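Local structure of Pro-Pro endopeptidase (Paenibacillus alvei, 6FPC) at residues I6-N19 against L38-Q52. The protein cleaves peptide bonds between two prolines as a secreted zinc-dependent endopeptidase, cutting a cell surface protein and so possibly regulating bacterial adhesion. Sequence-based numbering, arbitrary orientation.
Sequences ILDKLVVLPSGEYN and LDALYSKGVKIKLTQ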
loop_
_atom_site.group_PDB
_atom_site.type_symbol
_atom_site.label_atom_id
_atom_site.label_comp_id
_atom_site.label_asym_id
_atom_site.label_seq_id
_atom_site.Cartn_x
_atom_site.Cartn_y
_atom_site.Cartn_z
ATOM N N ILE A 6 16.487 -4.986 -7.230
ATOM C CA ILE A 6 16.271 -3.580 -6.889
ATOM C C ILE A 6 15.853 -3.464 -5.402
ATOM O O ILE A 6 16.167 -2.466 -4.754
ATOM C CB ILE A 6 15.218 -2.958 -7.866
ATOM C CG1 ILE A 6 14.719 -1.563 -7.418
ATOM C CG2 ILE A 6 14.039 -3.905 -8.124
ATOM C CD1 ILE A 6 15.639 -0.451 -7.774
ATOM N N LEU A 7 15.207 -4.507 -4.856
ATOM C CA LEU A 7 14.740 -4.508 -3.461
ATOM C C LEU A 7 15.887 -4.446 -2.411
ATOM O O LEU A 7 15.671 -3.952 -1.301
ATOM C CB LEU A 7 13.778 -5.694 -3.187
ATOM C CG LEU A 7 12.401 -5.673 -3.906
ATOM C CD1 LEU A 7 11.520 -6.795 -3.393
ATOM C CD2 LEU A 7 11.629 -4.385 -3.649
ATOM N N ASP A 8 17.102 -4.899 -2.777
ATOM C CA ASP A 8 18.284 -4.845 -1.917
ATOM C C ASP A 8 18.680 -3.382 -1.633
ATOM O O ASP A 8 19.293 -3.118 -0.607
ATOM C CB ASP A 8 19.453 -5.597 -2.571
ATOM C CG ASP A 8 19.217 -7.087 -2.762
ATOM O OD1 ASP A 8 18.223 -7.612 -2.208
ATOM O OD2 ASP A 8 20.030 -7.728 -3.457
ATOM N N LYS A 9 18.333 -2.436 -2.525
ATOM C CA LYS A 9 18.632 -1.025 -2.268
ATOM C C LYS A 9 17.368 -0.199 -1.942
ATOM O O LYS A 9 17.454 0.744 -1.153
ATOM C CB LYS A 9 19.469 -0.383 -3.382
ATOM C CG LYS A 9 18.859 -0.400 -4.767
ATOM C CD LYS A 9 19.841 0.199 -5.764
ATOM C CE LYS A 9 19.169 0.404 -7.090
ATOM N NZ LYS A 9 20.128 0.823 -8.143
ATOM N N LEU A 10 16.208 -0.564 -2.525
ATOM C CA LEU A 10 14.916 0.102 -2.318
ATOM C C LEU A 10 14.341 -0.184 -0.914
ATOM O O LEU A 10 13.784 0.725 -0.277
ATOM C CB LEU A 10 13.926 -0.323 -3.421
ATOM C CG LEU A 10 12.513 0.280 -3.435
ATOM C CD1 LEU A 10 12.531 1.766 -3.794
ATOM C CD2 LEU A 10 11.639 -0.411 -4.454
ATOM N N VAL A 11 14.464 -1.446 -0.443
ATOM C CA VAL A 11 13.972 -1.835 0.884
ATOM C C VAL A 11 15.042 -1.534 1.916
ATOM O O VAL A 11 16.158 -2.042 1.801
ATOM C CB VAL A 11 13.465 -3.305 0.961
ATOM C CG1 VAL A 11 13.127 -3.712 2.407
ATOM C CG2 VAL A 11 12.262 -3.506 0.046
ATOM N N VAL A 12 14.716 -0.687 2.895
ATOM C CA VAL A 12 15.649 -0.333 3.959
ATOM C C VAL A 12 15.211 -1.044 5.253
ATOM O O VAL A 12 14.132 -0.773 5.771
ATOM C CB VAL A 12 15.838 1.202 4.115
ATOM C CG1 VAL A 12 16.811 1.529 5.252
ATOM C CG2 VAL A 12 16.340 1.825 2.805
ATOM N N LEU A 13 16.026 -1.996 5.717
ATOM C CA LEU A 13 15.756 -2.765 6.935
ATOM C C LEU A 13 16.298 -1.981 8.139
ATOM O O LEU A 13 17.173 -1.132 7.935
ATOM C CB LEU A 13 16.379 -4.187 6.846
ATOM C CG LEU A 13 15.844 -5.096 5.716
ATOM C CD1 LEU A 13 16.568 -6.391 5.672
ATOM C CD2 LEU A 13 14.343 -5.355 5.845
ATOM N N PRO A 14 15.793 -2.196 9.384
ATOM C CA PRO A 14 16.302 -1.404 10.523
ATOM C C PRO A 14 17.779 -1.647 10.831
ATOM O O PRO A 14 18.272 -2.776 10.693
ATOM C CB PRO A 14 15.416 -1.849 11.695
ATOM C CG PRO A 14 14.200 -2.446 11.067
ATOM C CD PRO A 14 14.703 -3.103 9.814
ATOM N N SER A 15 18.477 -0.578 11.258
ATOM C CA SER A 15 19.900 -0.621 11.622
ATOM C C SER A 15 20.063 -1.307 12.975
ATOM O O SER A 15 21.133 -1.852 13.271
ATOM C CB SER A 15 20.498 0.784 11.644
ATOM O OG SER A 15 19.854 1.605 12.605
ATOM N N GLY A 16 18.998 -1.274 13.769
ATOM C CA GLY A 16 18.915 -1.951 15.058
ATOM C C GLY A 16 18.456 -3.385 14.873
ATOM O O GLY A 16 18.604 -3.949 13.785
ATOM N N GLU A 17 17.907 -3.996 15.925
ATOM C CA GLU A 17 17.456 -5.387 15.846
ATOM C C GLU A 17 16.048 -5.509 15.252
ATOM O O GLU A 17 15.198 -4.647 15.497
ATOM C CB GLU A 17 17.560 -6.067 17.214
ATOM C CG GLU A 17 17.725 -7.578 17.145
ATOM C CD GLU A 17 18.906 -8.065 16.331
ATOM O OE1 GLU A 17 18.683 -8.522 15.186
ATOM O OE2 GLU A 17 20.055 -7.969 16.822
ATOM N N TYR A 18 15.819 -6.550 14.426
ATOM C CA TYR A 18 14.517 -6.769 13.775
ATOM C C TYR A 18 14.214 -8.246 13.551
ATOM O O TYR A 18 15.135 -9.060 13.469
ATOM C CB TYR A 18 14.392 -5.965 12.453
ATOM C CG TYR A 18 15.357 -6.400 11.366
ATOM C CD1 TYR A 18 14.979 -7.331 10.405
ATOM C CD2 TYR A 18 16.637 -5.859 11.284
ATOM C CE1 TYR A 18 15.874 -7.766 9.428
ATOM C CE2 TYR A 18 17.532 -6.267 10.295
ATOM C CZ TYR A 18 17.146 -7.222 9.369
ATOM O OH TYR A 18 18.013 -7.623 8.380
ATOM N N ASN A 19 12.914 -8.582 13.422
ATOM C CA ASN A 19 12.423 -9.950 13.159
ATOM C C ASN A 19 12.893 -10.347 11.747
ATOM O O ASN A 19 12.259 -9.976 10.756
ATOM C CB ASN A 19 10.879 -9.993 13.254
ATOM C CG ASN A 19 10.285 -11.388 13.166
ATOM O OD1 ASN A 19 10.775 -12.271 12.456
ATOM N ND2 ASN A 19 9.180 -11.607 13.861
ATOM N N LEU A 38 9.360 -0.953 -9.575
ATOM C CA LEU A 38 10.243 -0.826 -8.402
ATOM C C LEU A 38 11.462 0.070 -8.732
ATOM O O LEU A 38 11.822 0.938 -7.928
ATOM C CB LEU A 38 10.680 -2.207 -7.876
ATOM C CG LEU A 38 9.562 -3.103 -7.301
ATOM C CD1 LEU A 38 10.036 -4.556 -7.150
ATOM C CD2 LEU A 38 9.046 -2.567 -5.968
ATOM N N ASP A 39 12.034 -0.098 -9.934
ATOM C CA ASP A 39 13.165 0.697 -10.446
ATOM C C ASP A 39 12.790 2.179 -10.483
ATOM O O ASP A 39 13.523 3.035 -9.963
ATOM C CB ASP A 39 13.573 0.216 -11.852
ATOM C CG ASP A 39 14.307 -1.118 -11.906
ATOM O OD1 ASP A 39 14.554 -1.615 -13.029
ATOM O OD2 ASP A 39 14.638 -1.668 -10.826
ATOM N N ALA A 40 11.608 2.467 -11.055
ATOM C CA ALA A 40 11.058 3.808 -11.166
ATOM C C ALA A 40 10.854 4.416 -9.778
ATOM O O ALA A 40 11.215 5.573 -9.575
ATOM C CB ALA A 40 9.751 3.768 -11.940
ATOM N N LEU A 41 10.351 3.628 -8.800
ATOM C CA LEU A 41 10.189 4.115 -7.421
ATOM C C LEU A 41 11.526 4.587 -6.848
ATOM O O LEU A 41 11.610 5.692 -6.304
ATOM C CB LEU A 41 9.624 3.018 -6.511
ATOM C CG LEU A 41 8.131 2.857 -6.475
ATOM C CD1 LEU A 41 7.780 1.648 -5.629
ATOM C CD2 LEU A 41 7.435 4.139 -5.950
ATOM N N TYR A 42 12.567 3.747 -6.979
ATOM C CA TYR A 42 13.903 4.070 -6.499
ATOM C C TYR A 42 14.464 5.343 -7.146
ATOM O O TYR A 42 15.096 6.126 -6.443
ATOM C CB TYR A 42 14.876 2.898 -6.709
ATOM C CG TYR A 42 16.196 3.110 -6.003
ATOM C CD1 TYR A 42 16.336 2.827 -4.646
ATOM C CD2 TYR A 42 17.296 3.638 -6.678
ATOM C CE1 TYR A 42 17.552 3.010 -3.990
ATOM C CE2 TYR A 42 18.511 3.851 -6.024
ATOM C CZ TYR A 42 18.637 3.520 -4.683
ATOM O OH TYR A 42 19.821 3.724 -4.024
ATOM N N SER A 43 14.236 5.558 -8.461
ATOM C CA SER A 43 14.733 6.759 -9.148
ATOM C C SER A 43 14.126 8.083 -8.601
ATOM O O SER A 43 14.749 9.133 -8.763
ATOM C CB SER A 43 14.528 6.658 -10.660
ATOM O OG SER A 43 13.169 6.874 -11.003
ATOM N N LYS A 44 12.947 8.016 -7.930
ATOM C CA LYS A 44 12.245 9.168 -7.338
ATOM C C LYS A 44 12.636 9.415 -5.861
ATOM O O LYS A 44 12.007 10.225 -5.173
ATOM C CB LYS A 44 10.705 9.000 -7.458
ATOM C CG LYS A 44 10.205 8.630 -8.858
ATOM C CD LYS A 44 10.099 9.807 -9.819
ATOM C CE LYS A 44 10.428 9.432 -11.253
ATOM N NZ LYS A 44 9.486 8.428 -11.822
ATOM N N GLY A 45 13.655 8.709 -5.387
ATOM C CA GLY A 45 14.125 8.839 -4.016
ATOM C C GLY A 45 13.227 8.135 -3.021
ATOM O O GLY A 45 13.309 8.416 -1.828
ATOM N N VAL A 46 12.364 7.222 -3.496
ATOM C CA VAL A 46 11.467 6.457 -2.624
ATOM C C VAL A 46 12.286 5.380 -1.941
ATOM O O VAL A 46 13.158 4.786 -2.567
ATOM C CB VAL A 46 10.215 5.847 -3.343
ATOM C CG1 VAL A 46 9.420 4.910 -2.413
ATOM C CG2 VAL A 46 9.290 6.946 -3.857
ATOM N N LYS A 47 12.014 5.162 -0.658
ATOM C CA LYS A 47 12.578 4.073 0.126
ATOM C C LYS A 47 11.416 3.349 0.787
ATOM O O LYS A 47 10.449 3.983 1.204
ATOM C CB LYS A 47 13.616 4.552 1.172
ATOM C CG LYS A 47 14.982 4.989 0.583
ATOM C CD LYS A 47 15.729 3.895 -0.206
ATOM C CE LYS A 47 17.193 4.232 -0.465
ATOM N NZ LYS A 47 17.371 5.556 -1.139
ATOM N N ILE A 48 11.469 2.028 0.803
ATOM C CA ILE A 48 10.463 1.210 1.484
ATOM C C ILE A 48 11.129 0.777 2.780
ATOM O O ILE A 48 11.996 -0.101 2.784
ATOM C CB ILE A 48 9.941 0.008 0.662
ATOM C CG1 ILE A 48 9.307 0.446 -0.666
ATOM C CG2 ILE A 48 8.979 -0.861 1.518
ATOM C CD1 ILE A 48 9.185 -0.702 -1.675
ATOM N N LYS A 49 10.750 1.428 3.875
ATOM C CA LYS A 49 11.333 1.141 5.180
ATOM C C LYS A 49 10.456 0.186 5.986
ATOM O O LYS A 49 9.311 0.515 6.304
ATOM C CB LYS A 49 11.593 2.447 5.954
ATOM C CG LYS A 49 12.676 3.302 5.309
ATOM C CD LYS A 49 13.060 4.495 6.151
ATOM C CE LYS A 49 14.070 5.361 5.422
ATOM N NZ LYS A 49 14.429 6.559 6.211
ATOM N N LEU A 50 10.995 -1.000 6.298
ATOM C CA LEU A 50 10.290 -1.987 7.122
ATOM C C LEU A 50 10.788 -1.725 8.525
ATOM O O LEU A 50 11.999 -1.712 8.759
ATOM C CB LEU A 50 10.602 -3.423 6.663
ATOM C CG LEU A 50 10.366 -3.741 5.178
ATOM C CD1 LEU A 50 10.678 -5.181 4.884
ATOM C CD2 LEU A 50 8.955 -3.331 4.705
ATOM N N THR A 51 9.872 -1.390 9.431
ATOM C CA THR A 51 10.236 -0.967 10.781
ATOM C C THR A 51 9.940 -2.010 11.837
ATOM O O THR A 51 8.920 -2.684 11.766
ATOM C CB THR A 51 9.557 0.387 11.101
ATOM O OG1 THR A 51 8.149 0.199 11.318
ATOM C CG2 THR A 51 9.752 1.425 9.982
ATOM N N GLN A 52 10.822 -2.134 12.838
ATOM C CA GLN A 52 10.561 -3.082 13.911
ATOM C C GLN A 52 9.600 -2.481 14.940
ATOM O O GLN A 52 8.785 -3.206 15.487
ATOM C CB GLN A 52 11.846 -3.650 14.547
ATOM C CG GLN A 52 11.585 -4.814 15.513
ATOM C CD GLN A 52 10.910 -6.038 14.919
ATOM O OE1 GLN A 52 11.165 -6.459 13.781
ATOM N NE2 GLN A 52 10.034 -6.653 15.693
HETATM O O HOH W 1 13.604 0.411 8.217
HETATM O O HOH W 2 8.485 -9.117 15.562
#
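Leu-10 closes the short helix 7-10 and sends its side chain into the angle between helix 35-43 and strand 47-51. Its CB lies near CD1 of the Tyr-42 ring and its CG near Ile-48 CD1. With CG anti to the backbone N (chi1 -178°), the two methyls part: CD1 reaches the Val-46 carbonyl O at 3.3 Å and the backbone of Tyr-42, while CD2 meets both Leu-38 CD2 and Ile-48 CD1, 3.7 Å from each. One turn earlier, Ile-6 rests its CD1 on Tyr-42 CB at 3.6 Å. Lys-9 runs extended across the same tyrosine, its CE 3.8 Å from the ring centroid and 18° off the normal, a CH-pi contact over one face.

Beyond the helix the chains pair in parallel. Ile-48 N donates to Leu-10 O, Val-12 N to Ile-48 O, and Leu-50 N, less straight at 151°, to Val-12 O. A water donates to both Val-12 O and Leu-50 O where the strands part. Val-11 and Ile-48 share the sheet face packed on Leu-30 of helix 20-30; Val-12 and Lys-49 share the other. Farther on, Gln-52 OE1 accepts Asn-19 N at 2.8 Å, the donor standing above the amide plane, just before Asn-19 N-caps helix 20-30 through Glu-22 N.

Strands 11-12 and 47-51 are thus parallel neighbours joined by a beta-alpha-beta connection of left-handed sense, through helices 20-30 and 35-43, at the edge of the mixed sheet beside the HExxH helix of this M34 zinc metallopeptidase.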